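Local atomic coordinates of CrataBL (PDB entry 4IHZ), a protein that inhibits trypsin and probably, more strongly, factor Xa, and probably also acts as a lectin for glucose and N-acetylglucosamine. Residues L37-R42 against G144-L149; V63-N68 against I114-D119; Y9-T14 against R159-S164; P31-D36 against C80-I85; P132-G137 against P151-L156. All coordinates share one frame; numbering follows the deposited sequence. Where two conformers were deposited one is given.

Contact 1 of 5, residues L37-R42 against G144-L149; sequences LITQLR and GGRRYL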
# COMPACT_ATOMS: atom_id res chain seq x y z
N LEU A 37 8.38 -5.92 8.98
CA LEU A 37 9.69 -6.47 8.63
C LEU A 37 9.58 -7.56 7.59
O LEU A 37 8.50 -8.14 7.39
CB LEU A 37 10.33 -7.06 9.90
CG LEU A 37 10.57 -6.07 11.02
CD1 LEU A 37 10.97 -6.93 12.21
CD2 LEU A 37 11.66 -5.05 10.67
N ILE A 38 10.71 -7.88 6.96
CA ILE A 38 10.76 -9.03 6.06
C ILE A 38 11.55 -10.08 6.84
O ILE A 38 12.76 -9.89 7.09
CB ILE A 38 11.54 -8.67 4.75
CG1 ILE A 38 10.88 -7.52 3.98
CG2 ILE A 38 11.70 -9.93 3.85
CD1 ILE A 38 9.45 -7.80 3.58
N THR A 39 10.88 -11.16 7.24
CA THR A 39 11.50 -12.12 8.14
C THR A 39 11.69 -13.48 7.48
O THR A 39 10.97 -13.83 6.53
CB THR A 39 10.73 -12.30 9.46
OG1 THR A 39 9.38 -12.66 9.16
CG2 THR A 39 10.77 -10.97 10.27
N GLN A 40 12.61 -14.26 8.00
CA GLN A 40 12.97 -15.51 7.41
C GLN A 40 12.12 -16.65 7.93
O GLN A 40 11.86 -16.76 9.14
CB GLN A 40 14.46 -15.77 7.68
CG GLN A 40 15.00 -16.93 6.83
CD GLN A 40 16.47 -17.10 6.97
OE1 GLN A 40 17.04 -16.90 8.06
NE2 GLN A 40 17.11 -17.51 5.89
N LEU A 41 11.66 -17.50 7.03
CA LEU A 41 10.84 -18.64 7.44
C LEU A 41 11.74 -19.84 7.67
O LEU A 41 12.11 -20.55 6.74
CB LEU A 41 9.86 -18.96 6.30
CG LEU A 41 8.88 -17.86 5.90
CD1 LEU A 41 7.92 -18.38 4.85
CD2 LEU A 41 8.09 -17.46 7.09
N ARG A 42 12.19 -19.99 8.92
CA ARG A 42 13.27 -20.94 9.23
C ARG A 42 12.92 -22.35 9.68
O ARG A 42 13.64 -23.31 9.37
CB ARG A 42 14.12 -20.32 10.33
CG ARG A 42 14.97 -19.23 9.85
CD ARG A 42 16.00 -18.97 10.90
NE ARG A 42 15.35 -18.45 12.08
CZ ARG A 42 15.99 -18.32 13.24
NH1 ARG A 42 17.28 -18.72 13.30
NH2 ARG A 42 15.35 -17.80 14.30
N GLY A 144 12.83 -10.91 18.48
CA GLY A 144 11.90 -11.77 19.22
C GLY A 144 11.98 -13.23 18.82
O GLY A 144 11.00 -13.97 18.90
N GLY A 145 13.15 -13.64 18.32
CA GLY A 145 13.32 -15.03 17.91
C GLY A 145 13.21 -15.25 16.41
O GLY A 145 13.35 -16.38 15.93
N ARG A 146 12.99 -14.16 15.67
CA ARG A 146 12.97 -14.20 14.21
C ARG A 146 14.17 -13.45 13.63
O ARG A 146 14.77 -12.59 14.28
CB ARG A 146 11.71 -13.58 13.64
CG ARG A 146 10.60 -14.51 13.61
CD ARG A 146 9.39 -13.86 13.00
NE ARG A 146 8.30 -14.76 13.25
CZ ARG A 146 7.03 -14.47 13.01
NH1 ARG A 146 6.71 -13.30 12.50
NH2 ARG A 146 6.10 -15.38 13.29
N ARG A 147 14.51 -13.79 12.40
CA ARG A 147 15.55 -13.09 11.67
C ARG A 147 14.95 -12.21 10.64
O ARG A 147 13.98 -12.62 9.97
CB ARG A 147 16.51 -14.07 11.03
CG ARG A 147 17.01 -15.09 12.07
CD ARG A 147 18.39 -15.58 11.78
NE ARG A 147 18.54 -16.15 10.46
CZ ARG A 147 19.68 -16.67 10.02
NH1 ARG A 147 20.74 -16.72 10.83
NH2 ARG A 147 19.76 -17.17 8.80
N TYR A 148 15.49 -11.02 10.47
CA TYR A 148 14.88 -10.03 9.57
C TYR A 148 15.95 -9.42 8.69
O TYR A 148 17.13 -9.42 9.03
CB TYR A 148 14.15 -8.94 10.38
CG TYR A 148 15.03 -8.22 11.36
CD1 TYR A 148 15.73 -7.08 10.97
CD2 TYR A 148 15.15 -8.68 12.66
CE1 TYR A 148 16.56 -6.41 11.88
CE2 TYR A 148 15.98 -8.03 13.56
CZ TYR A 148 16.64 -6.89 13.16
OH TYR A 148 17.46 -6.22 14.03
N LEU A 149 15.53 -8.89 7.55
CA LEU A 149 16.45 -8.22 6.61
C LEU A 149 16.71 -6.77 7.03
O LEU A 149 15.80 -6.08 7.49
CB LEU A 149 15.88 -8.29 5.19
CG LEU A 149 15.74 -9.66 4.57
CD1 LEU A 149 15.21 -9.39 3.17
CD2 LEU A 149 17.09 -10.40 4.52
O HOH W 1 13.15 -6.57 7.76
O HOH W 2 13.31 -16.02 11.17
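Arg147 loses more surface in this contact than any other residue, and its side chain works on two partners, Gln40 and Arg42. Bends at chi2 and chi3 (-56°) bring its NE round to the Gln40 amide, which lies side by side with the guanidinium and nearly in its plane. NE and NH2 both donate to the one oxygen, Gln40 OE1; the bond from Arg147 NH2 to Gln40 OE1 is 2.8 Å and falls on a lone pair. The other end of the amide, Gln40 NE2, donates to the carbonyl of Ala17. Arg42 crosses the aliphatic part of Arg147 and sets one guanidinium face over it, with Arg147 CG 3.6 Å from Arg42 CZ. At its edge, Arg42 NH2 makes a weak bond to Gly145 O. The backbones meet in a single bridge between Thr39 and Tyr148, flanked by the bonds Leu149 N to Ile38 O (3.0 Å) and Gln40 N to Arg147 O (2.9 Å). One water ties Gln40 O to Arg147 N. Although Arg42 NH1 and Arg147 NE stand only 4.0 Å apart, Gln40 OE1, taking two N-H groups of Arg147, probably eases the repulsion between the cations, with a minor share from Gly145 O.

Contact 2 of 5, residues V63-N68 against I114-D119; sequences VPLSHN and IERHGD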
# COMPACT_ATOMS: atom_id res chain seq x y z
N VAL A 63 15.76 -6.95 -15.83
CA VAL A 63 16.21 -6.15 -14.71
C VAL A 63 17.73 -5.99 -14.75
O VAL A 63 18.45 -6.97 -14.66
CB VAL A 63 15.80 -6.85 -13.40
CG1 VAL A 63 16.34 -6.11 -12.19
CG2 VAL A 63 14.28 -7.01 -13.32
N PRO A 64 18.23 -4.73 -14.86
CA PRO A 64 19.68 -4.57 -14.89
C PRO A 64 20.26 -4.68 -13.50
O PRO A 64 19.61 -4.28 -12.53
CB PRO A 64 19.88 -3.14 -15.40
CG PRO A 64 18.56 -2.62 -15.71
CD PRO A 64 17.54 -3.44 -15.00
N LEU A 65 21.46 -5.25 -13.41
CA LEU A 65 22.18 -5.30 -12.16
C LEU A 65 22.76 -3.93 -11.89
O LEU A 65 23.00 -3.15 -12.83
CB LEU A 65 23.34 -6.31 -12.27
CG LEU A 65 22.87 -7.75 -12.59
CD1 LEU A 65 24.01 -8.74 -12.70
CD2 LEU A 65 21.86 -8.24 -11.57
N SER A 66 23.03 -3.65 -10.61
CA SER A 66 23.70 -2.43 -10.21
C SER A 66 22.96 -1.17 -10.66
O SER A 66 23.58 -0.15 -10.99
CB SER A 66 25.17 -2.44 -10.70
OG SER A 66 25.87 -3.45 -10.02
N HIS A 67 21.62 -1.24 -10.64
CA HIS A 67 20.75 -0.18 -11.17
C HIS A 67 19.51 -0.07 -10.28
O HIS A 67 18.93 -1.08 -9.89
CB HIS A 67 20.36 -0.53 -12.62
CG HIS A 67 19.31 0.35 -13.22
ND1 HIS A 67 19.62 1.44 -14.01
CD2 HIS A 67 17.96 0.30 -13.15
CE1 HIS A 67 18.49 2.02 -14.40
NE2 HIS A 67 17.47 1.35 -13.89
N ASN A 68 19.13 1.16 -9.91
CA ASN A 68 17.96 1.39 -9.03
C ASN A 68 16.74 0.62 -9.47
O ASN A 68 16.37 0.65 -10.65
CB ASN A 68 17.59 2.88 -9.04
CG ASN A 68 18.57 3.74 -8.26
OD1 ASN A 68 19.34 3.25 -7.45
ND2 ASN A 68 18.51 5.06 -8.51
N ILE A 114 20.16 -4.94 -7.20
CA ILE A 114 20.69 -6.31 -7.17
C ILE A 114 22.13 -6.22 -7.69
O ILE A 114 22.36 -5.70 -8.78
CB ILE A 114 19.88 -7.25 -8.07
CG1 ILE A 114 18.44 -7.34 -7.57
CG2 ILE A 114 20.53 -8.66 -8.10
CD1 ILE A 114 17.47 -8.10 -8.52
N GLU A 115 23.08 -6.68 -6.88
CA GLU A 115 24.50 -6.65 -7.30
C GLU A 115 25.09 -8.02 -7.26
O GLU A 115 24.70 -8.84 -6.43
CB GLU A 115 25.32 -5.71 -6.43
CG GLU A 115 24.87 -4.25 -6.57
CD GLU A 115 25.60 -3.26 -5.69
OE1 GLU A 115 26.47 -3.66 -4.88
OE2 GLU A 115 25.26 -2.05 -5.79
N ARG A 116 26.06 -8.30 -8.14
CA ARG A 116 26.75 -9.58 -8.02
C ARG A 116 27.59 -9.63 -6.75
O ARG A 116 28.16 -8.63 -6.32
CB ARG A 116 27.64 -9.87 -9.22
CG ARG A 116 26.85 -10.03 -10.50
CD ARG A 116 27.69 -10.65 -11.58
NE ARG A 116 26.87 -10.96 -12.76
CZ ARG A 116 26.07 -12.03 -12.86
NH1 ARG A 116 25.97 -12.92 -11.87
NH2 ARG A 116 25.34 -12.19 -13.96
N HIS A 117 27.66 -10.82 -6.17
CA HIS A 117 28.38 -11.02 -4.93
C HIS A 117 28.90 -12.44 -5.02
O HIS A 117 28.14 -13.41 -4.89
CB HIS A 117 27.40 -10.87 -3.75
CG HIS A 117 28.03 -11.12 -2.41
ND1 HIS A 117 28.95 -10.27 -1.85
CD2 HIS A 117 27.85 -12.12 -1.52
CE1 HIS A 117 29.33 -10.74 -0.67
NE2 HIS A 117 28.68 -11.88 -0.46
N GLY A 118 30.20 -12.58 -5.29
CA GLY A 118 30.71 -13.92 -5.55
C GLY A 118 30.01 -14.50 -6.77
O GLY A 118 29.80 -13.81 -7.76
N ASP A 119 29.60 -15.77 -6.70
CA ASP A 119 28.89 -16.36 -7.83
C ASP A 119 27.40 -16.22 -7.65
O ASP A 119 26.62 -16.77 -8.44
CB ASP A 119 29.22 -17.83 -8.02
CG ASP A 119 30.48 -18.03 -8.83
OD1 ASP A 119 30.79 -17.17 -9.69
OD2 ASP A 119 31.14 -19.06 -8.62
O HOH W 3 19.83 -3.65 -9.82
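Leu65 and Ile114 supply the apolar part of this contact, with Leu65 CD2 resting 3.7 Å from Ile114 CG2. The other methyl of the same leucine, CD1, reaches Arg116 and sits over one face of its guanidinium, 3.6 Å from Arg116 NE. Leu65 thus straddles two side chains of strand 112-117, while Tyr121 of the next strand touches all three. Further in, Val63 CG1 approaches Ile114 CD1 more loosely, and both side chains also lean on Phe53 and Leu69.

The polar part is carried by backbone. Ser66 N donates to Ile114 O over 2.8 Å in a nearly straight bond, 171° at the hydrogen. The same carbonyl also receives a CA-H...O contact from Leu65. A water extends the join: it accepts from His67 N and from Ile114 N (2.9 Å) and donates to Pro64 O, so it links both segments where no second direct bond is made. Ser66 OG only brushes Glu115 CG. Arg116 NH2 separately holds a glycerol molecule, probably from the crystallisation liquor.

The loop between strands 52-55 and 69-72 thus lies against strand 112-117; such long irregular connections are characteristic of the beta-trefoil, consistent with a Kunitz-type inhibitor.

Contact 3 of 5, residues Y9-T14 against R159-S164; sequences YILPST and RFTRAS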
# COMPACT_ATOMS: atom_id res chain seq x y z
N TYR A 9 11.22 -15.75 -5.84
CA TYR A 9 11.58 -15.92 -4.43
C TYR A 9 13.02 -15.55 -4.18
O TYR A 9 13.92 -16.02 -4.89
CB TYR A 9 11.38 -17.37 -4.03
CG TYR A 9 9.97 -17.86 -4.10
CD1 TYR A 9 9.08 -17.56 -3.07
CD2 TYR A 9 9.51 -18.59 -5.19
CE1 TYR A 9 7.77 -18.03 -3.12
CE2 TYR A 9 8.20 -19.06 -5.26
CZ TYR A 9 7.34 -18.75 -4.21
OH TYR A 9 6.06 -19.20 -4.20
N ILE A 10 13.25 -14.70 -3.19
CA ILE A 10 14.60 -14.38 -2.72
C ILE A 10 15.00 -15.45 -1.71
O ILE A 10 14.32 -15.69 -0.71
CB ILE A 10 14.65 -12.99 -2.05
CG1 ILE A 10 14.22 -11.90 -3.05
CG2 ILE A 10 16.09 -12.76 -1.47
CD1 ILE A 10 13.94 -10.57 -2.35
N LEU A 11 16.11 -16.14 -1.99
CA LEU A 11 16.54 -17.22 -1.10
C LEU A 11 18.00 -17.05 -0.78
O LEU A 11 18.76 -16.60 -1.64
CB LEU A 11 16.32 -18.57 -1.79
CG LEU A 11 14.82 -18.89 -1.95
CD1 LEU A 11 14.65 -19.88 -3.05
CD2 LEU A 11 14.29 -19.47 -0.61
N PRO A 12 18.43 -17.40 0.45
CA PRO A 12 19.87 -17.46 0.69
C PRO A 12 20.53 -18.41 -0.31
O PRO A 12 19.95 -19.40 -0.74
CB PRO A 12 19.96 -18.05 2.10
CG PRO A 12 18.55 -17.80 2.72
CD PRO A 12 17.67 -18.01 1.56
N SER A 13 21.77 -18.07 -0.68
CA SER A 13 22.47 -18.85 -1.67
C SER A 13 22.64 -20.30 -1.28
O SER A 13 22.69 -21.15 -2.17
CB SER A 13 23.81 -18.19 -1.97
OG SER A 13 23.53 -17.09 -2.81
N THR A 14 22.75 -20.58 0.02
CA THR A 14 22.94 -21.95 0.47
C THR A 14 21.89 -22.51 1.43
O THR A 14 22.20 -23.41 2.24
CB THR A 14 24.33 -22.17 1.09
OG1 THR A 14 24.43 -21.40 2.29
CG2 THR A 14 25.43 -21.75 0.11
N ARG A 159 20.05 -15.88 -4.05
CA ARG A 159 19.72 -16.35 -5.37
C ARG A 159 18.24 -16.08 -5.56
O ARG A 159 17.51 -15.78 -4.60
CB ARG A 159 20.01 -17.85 -5.45
CG ARG A 159 19.24 -18.68 -4.39
CD ARG A 159 19.81 -20.13 -4.28
NE ARG A 159 19.16 -20.85 -3.18
CZ ARG A 159 18.05 -21.57 -3.29
NH1 ARG A 159 17.47 -21.75 -4.48
NH2 ARG A 159 17.52 -22.15 -2.21
N PHE A 160 17.78 -16.22 -6.79
CA PHE A 160 16.39 -15.88 -7.11
C PHE A 160 15.77 -17.03 -7.85
O PHE A 160 16.31 -17.49 -8.86
CB PHE A 160 16.32 -14.60 -7.95
CG PHE A 160 17.02 -13.43 -7.33
CD1 PHE A 160 16.43 -12.74 -6.28
CD2 PHE A 160 18.29 -13.02 -7.77
CE1 PHE A 160 17.07 -11.65 -5.68
CE2 PHE A 160 18.94 -11.92 -7.19
CZ PHE A 160 18.33 -11.23 -6.14
N THR A 161 14.67 -17.54 -7.32
CA THR A 161 13.97 -18.62 -7.97
C THR A 161 12.69 -18.08 -8.57
O THR A 161 11.86 -17.52 -7.83
CB THR A 161 13.67 -19.74 -6.93
OG1 THR A 161 14.91 -20.35 -6.54
CG2 THR A 161 12.78 -20.83 -7.52
N ARG A 162 12.49 -18.25 -9.87
CA ARG A 162 11.27 -17.77 -10.51
C ARG A 162 10.09 -18.53 -9.94
O ARG A 162 10.16 -19.75 -9.79
CB ARG A 162 11.34 -17.94 -12.03
CG ARG A 162 10.10 -17.44 -12.72
CD ARG A 162 10.23 -17.49 -14.23
NE ARG A 162 8.97 -17.04 -14.82
CZ ARG A 162 8.85 -16.48 -16.03
NH1 ARG A 162 9.92 -16.27 -16.79
NH2 ARG A 162 7.65 -16.09 -16.45
N ALA A 163 9.05 -17.80 -9.55
CA ALA A 163 7.82 -18.40 -9.01
C ALA A 163 6.90 -18.69 -10.14
O ALA A 163 6.79 -17.90 -11.06
CB ALA A 163 7.14 -17.46 -8.05
N SER A 164 6.24 -19.84 -10.08
CA SER A 164 5.31 -20.19 -11.10
C SER A 164 4.15 -20.98 -10.48
O SER A 164 3.21 -21.28 -11.25
CB SER A 164 6.00 -20.94 -12.25
OG SER A 164 6.57 -22.15 -11.80
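Tyr9 N donates to Thr161 O over 2.7 Å, the shortest hydrogen bond between two strands that bring the ends of the chain together. Strands 8-12 and 158-162, the first and last of the beta-trefoil, run antiparallel here, and their short segments make an angle of 141°. The return bond, Thr161 N to Tyr9 O, completes one hydrogen-bonded pair; Leu11 and Arg159 form the next, with Arg159 N 2.8 Å from Leu11 O. Between them Ile10 and Phe160 are the non-hydrogen-bonded pair. Their side chains lie side by side on the same face of the sheet, Ile10 CG1 meeting the edge of the Phe160 ring at CE1, 3.9 Å away. Tyr121 and Leu123 of strand 120-125 lie on this side too, the first against Phe160 and the second against Ile10.

Tyr9, Leu11, Arg159 and Thr161 point to the other face. Arg159 CG takes the crowded position between the backbone N and the carbonyl carbon (chi1 57°), from which the extended chain carries NE to Pro12 O at 2.9 Å, a bent bond with the oxygen tilted out of the guanidinium plane. NH2 goes on to Ser15 O, so the guanidinium grips two carbonyls beyond the strand pairing. Leu11 CB lies over one guanidinium face, toward its rim, and CD1 also reaches Thr161 OG1. Beyond the paired residues, Ala163 CB comes within 3.4 Å of Tyr9 CE2, obliquely to the ring.

Contact 4 of 5, residues P31-D36 against C80-I85; sequences PSCPLD and CPESKI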
# COMPACT_ATOMS: atom_id res chain seq x y z
N PRO A 31 -4.57 -2.88 12.16
CA PRO A 31 -5.04 -1.48 12.06
C PRO A 31 -4.04 -0.57 11.35
O PRO A 31 -4.43 0.43 10.74
CB PRO A 31 -5.20 -1.05 13.53
CG PRO A 31 -4.26 -1.96 14.28
CD PRO A 31 -4.33 -3.29 13.56
N SER A 32 -2.76 -0.91 11.47
CA SER A 32 -1.66 -0.22 10.81
C SER A 32 -0.46 -1.14 10.98
O SER A 32 -0.46 -2.06 11.82
CB SER A 32 -1.36 1.15 11.45
OG SER A 32 -0.97 1.00 12.81
N CYS A 33 0.56 -0.89 10.17
CA CYS A 33 1.77 -1.69 10.20
C CYS A 33 2.95 -0.75 10.10
O CYS A 33 3.56 -0.63 9.04
CB CYS A 33 1.81 -2.66 9.03
SG CYS A 33 0.48 -3.90 9.07
N PRO A 34 3.31 -0.11 11.22
CA PRO A 34 4.38 0.89 11.20
C PRO A 34 5.75 0.30 10.87
O PRO A 34 6.62 1.04 10.44
CB PRO A 34 4.37 1.47 12.61
CG PRO A 34 3.51 0.59 13.41
CD PRO A 34 2.64 -0.20 12.52
N LEU A 35 5.92 -1.02 11.08
CA LEU A 35 7.24 -1.64 10.86
C LEU A 35 7.09 -3.09 10.44
O LEU A 35 7.36 -4.00 11.21
CB LEU A 35 8.09 -1.51 12.12
CG LEU A 35 9.58 -1.66 11.80
CD1 LEU A 35 10.17 -0.30 11.47
CD2 LEU A 35 10.29 -2.25 13.02
N ASP A 36 6.69 -3.27 9.19
CA ASP A 36 6.37 -4.60 8.70
C ASP A 36 7.67 -5.19 8.12
O ASP A 36 8.00 -4.97 6.97
CB ASP A 36 5.28 -4.52 7.63
CG ASP A 36 4.76 -5.89 7.21
OD1 ASP A 36 4.54 -6.75 8.09
OD2 ASP A 36 4.56 -6.11 5.98
N CYS A 80 -2.17 -5.33 5.91
CA CYS A 80 -1.79 -3.97 6.34
C CYS A 80 -2.53 -2.98 5.48
O CYS A 80 -2.83 -3.25 4.32
CB CYS A 80 -0.27 -3.76 6.12
SG CYS A 80 0.72 -4.78 7.22
N PRO A 81 -2.80 -1.78 6.01
CA PRO A 81 -3.33 -0.74 5.14
C PRO A 81 -2.27 -0.17 4.21
O PRO A 81 -2.61 0.33 3.15
CB PRO A 81 -3.77 0.37 6.11
CG PRO A 81 -3.59 -0.14 7.48
CD PRO A 81 -2.81 -1.42 7.45
N GLU A 82 -1.01 -0.26 4.61
CA GLU A 82 0.09 0.31 3.82
C GLU A 82 0.48 -0.60 2.63
O GLU A 82 -0.03 -1.73 2.51
CB GLU A 82 1.32 0.50 4.72
CG GLU A 82 1.06 1.41 5.94
CD GLU A 82 0.58 0.66 7.19
OE1 GLU A 82 0.14 -0.49 7.09
OE2 GLU A 82 0.61 1.27 8.28
N SER A 83 1.36 -0.11 1.76
CA SER A 83 1.65 -0.80 0.51
C SER A 83 2.46 -2.10 0.74
O SER A 83 3.01 -2.35 1.81
CB SER A 83 2.51 0.11 -0.36
OG SER A 83 3.84 0.09 0.16
N LYS A 84 2.65 -2.82 -0.37
CA LYS A 84 3.53 -4.00 -0.42
C LYS A 84 4.95 -3.66 -0.86
O LYS A 84 5.77 -4.56 -1.07
CB LYS A 84 2.94 -4.98 -1.44
CG LYS A 84 1.52 -5.45 -1.08
CD LYS A 84 0.94 -6.20 -2.24
CE LYS A 84 -0.51 -6.61 -1.95
NZ LYS A 84 -1.00 -7.07 -3.24
N ILE A 85 5.23 -2.37 -1.01
CA ILE A 85 6.48 -1.93 -1.62
C ILE A 85 7.55 -1.84 -0.53
O ILE A 85 7.33 -1.32 0.54
CB ILE A 85 6.24 -0.58 -2.29
CG1 ILE A 85 5.20 -0.75 -3.41
CG2 ILE A 85 7.61 0.03 -2.84
CD1 ILE A 85 4.49 0.54 -3.78
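Cys33 and Cys80 are joined by a disulfide, SG to SG 2.1 Å, whose chi3 of -88° is close to the relaxed right angle. The tight part of the contact gathers round this bond. Glu82, bent at chi2 (90°), folds its carboxylate back to Cys33 N, which donates to Glu82 OE2 over 2.9 Å in a nearly straight bond on the syn side. Pro81 closes in as well, its CG 3.4 Å from Pro31 O, and is buried with the help of His72 of the second subunit. Cys80 O accepts from Lys84 NZ of that subunit.

The solvent side is looser. The rings of Pro31 and Pro34 are exposed and turn away, and Pro34 hardly touches the other loop. Asp36 is a loose neighbour of the Cys80 sulfur, its own oxygens held by Thr101 and Asn23.

The disulfide joins the loop before strand 38-40 to the loop before strand 87-91, and probably corresponds to one of the two disulfides usual in Kunitz-type beta-trefoil inhibitors.

Contact 5 of 5, residues P132-G137 against P151-L156; sequences PCRDVG and PRDRPL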
# COMPACT_ATOMS: atom_id res chain seq x y z
N PRO A 132 26.83 5.81 -2.24
CA PRO A 132 27.06 4.40 -1.89
C PRO A 132 25.78 3.79 -1.37
O PRO A 132 24.92 4.50 -0.85
CB PRO A 132 28.04 4.48 -0.71
CG PRO A 132 28.64 5.83 -0.80
CD PRO A 132 27.54 6.71 -1.32
N CYS A 133 25.68 2.49 -1.52
CA CYS A 133 24.50 1.78 -1.06
C CYS A 133 24.90 0.94 0.15
O CYS A 133 26.09 0.70 0.38
CB CYS A 133 23.96 0.90 -2.19
SG CYS A 133 23.58 1.76 -3.73
N ARG A 134 23.92 0.47 0.91
CA ARG A 134 24.20 -0.37 2.06
C ARG A 134 23.78 -1.79 1.76
O ARG A 134 22.66 -2.03 1.32
CB ARG A 134 23.42 0.13 3.28
CG ARG A 134 24.04 1.37 3.91
CD ARG A 134 23.32 1.77 5.17
NE ARG A 134 23.83 3.05 5.66
CZ ARG A 134 23.17 4.21 5.63
NH1 ARG A 134 21.94 4.31 5.14
NH2 ARG A 134 23.78 5.31 6.10
N ASP A 135 24.65 -2.75 2.04
CA ASP A 135 24.34 -4.16 1.79
C ASP A 135 23.22 -4.62 2.72
O ASP A 135 23.22 -4.32 3.91
CB ASP A 135 25.59 -5.03 2.02
CG ASP A 135 26.67 -4.86 0.93
OD1 ASP A 135 26.45 -4.18 -0.09
OD2 ASP A 135 27.76 -5.41 1.11
N VAL A 136 22.29 -5.38 2.18
CA VAL A 136 21.21 -5.94 2.99
C VAL A 136 21.62 -7.33 3.46
O VAL A 136 22.09 -8.16 2.67
CB VAL A 136 19.94 -6.06 2.14
CG1 VAL A 136 18.88 -6.86 2.90
CG2 VAL A 136 19.42 -4.63 1.85
N GLY A 137 21.52 -7.52 4.77
CA GLY A 137 21.86 -8.78 5.40
C GLY A 137 20.80 -9.20 6.37
O GLY A 137 19.72 -8.61 6.44
N PRO A 151 19.61 -3.24 6.22
CA PRO A 151 20.74 -2.74 5.40
C PRO A 151 21.89 -2.30 6.29
O PRO A 151 22.03 -1.12 6.62
CB PRO A 151 20.12 -1.57 4.64
CG PRO A 151 19.07 -1.03 5.58
CD PRO A 151 18.55 -2.23 6.37
N ARG A 152 22.72 -3.26 6.69
CA ARG A 152 23.77 -2.96 7.66
C ARG A 152 25.14 -3.37 7.17
O ARG A 152 26.03 -3.69 8.00
CB ARG A 152 23.44 -3.57 9.01
CG ARG A 152 22.17 -2.99 9.57
CD ARG A 152 21.89 -3.31 11.02
NE ARG A 152 20.51 -2.97 11.34
CZ ARG A 152 19.86 -3.39 12.42
NH1 ARG A 152 20.47 -4.14 13.34
NH2 ARG A 152 18.59 -3.04 12.59
N ASP A 153 25.31 -3.31 5.84
CA ASP A 153 26.59 -3.55 5.16
C ASP A 153 27.31 -4.88 5.42
O ASP A 153 28.53 -4.97 5.23
CB ASP A 153 27.53 -2.35 5.31
CG ASP A 153 27.27 -1.29 4.27
OD1 ASP A 153 27.13 -1.64 3.05
OD2 ASP A 153 27.19 -0.11 4.67
N ARG A 154 26.55 -5.89 5.84
CA ARG A 154 27.02 -7.30 5.91
C ARG A 154 26.15 -8.14 4.98
O ARG A 154 25.06 -8.58 5.35
CB ARG A 154 26.91 -7.81 7.34
CG ARG A 154 27.79 -7.03 8.30
CD ARG A 154 27.63 -7.51 9.72
NE ARG A 154 26.39 -7.07 10.36
CZ ARG A 154 26.21 -5.87 10.92
NH1 ARG A 154 27.17 -4.96 10.90
NH2 ARG A 154 25.05 -5.58 11.51
N PRO A 155 26.60 -8.34 3.73
CA PRO A 155 25.61 -8.82 2.77
C PRO A 155 25.22 -10.28 2.98
O PRO A 155 26.06 -11.11 3.31
CB PRO A 155 26.30 -8.65 1.43
CG PRO A 155 27.78 -8.69 1.74
CD PRO A 155 27.92 -8.09 3.13
N LEU A 156 23.93 -10.54 2.79
CA LEU A 156 23.44 -11.91 2.65
C LEU A 156 23.57 -12.31 1.18
O LEU A 156 23.00 -11.67 0.30
CB LEU A 156 21.96 -11.98 3.07
CG LEU A 156 21.34 -13.38 2.88
CD1 LEU A 156 21.95 -14.44 3.77
CD2 LEU A 156 19.83 -13.26 3.10
O HOH W 4 28.09 -0.84 0.09
O HOH W 5 26.48 2.66 6.51
O HOH W 6 21.47 -9.40 0.20
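Val136 O receives Leu156 N at 3.0 Å in an almost straight bond, while one residue back Asp135 O takes a weak bond from Asp153 N, so the strand and the turning chain 151-156 are tied at two carbonyls. A third tie uses a side chain: Asp153 OD1 accepts from Asp135 N over 2.9 Å, the N-H coming from above the carboxylate plane. A water bridges Cys133 O and Asp153 OD1. The carboxylate of Asp135 is turned elsewhere, lying side by side with Pro155 and placing OD2 3.3 Å from Pro155 CG. It forms a salt bridge with Lys122, which should temper repulsion from Asp153, whose OD1 is 4.1 Å from Asp135 OD1. In this beta-trefoil, strand 134-139 pairs antiparallel with 120-125 and 148-151, and the chain here leaves 148-151 for the last strand, 158-162. Pro151 CB touches both Arg134 CB (4.0 Å) and Val136 CG2, on the side where Leu97 lies against Pro151 and Arg134. Gly137 lets the chain pass close: its CA makes a CA-H...O contact with Arg154 O at 3.2 Å, and a CB built there would clash with that oxygen. A further water joins Val136 O to Leu156 O.

Contact 1 is the most buried of the five; the others are partly buried. Contacts 1, 2 and 5 reach the same sheet, contacts 1 and 5 through its neighbouring strands 148-151 and 134-139: Leu149 packs on Val136, and on Leu156 of the loop that follows. Contact 3, which encloses the other four along the chain, touches contact 2 through Phe160 and Ile114. Contact 4 adjoins contact 1 in sequence but lies about 27 Å from contact 2, centre to centre, and alone is covalent and reaches the second subunit. Chemistry follows place: regular strand pairing in contact 3, a buried arginine-amide grip in contact 1, and partly exposed loops in contacts 2, 4 and 5. Waters bridge contacts 1, 2 and 5.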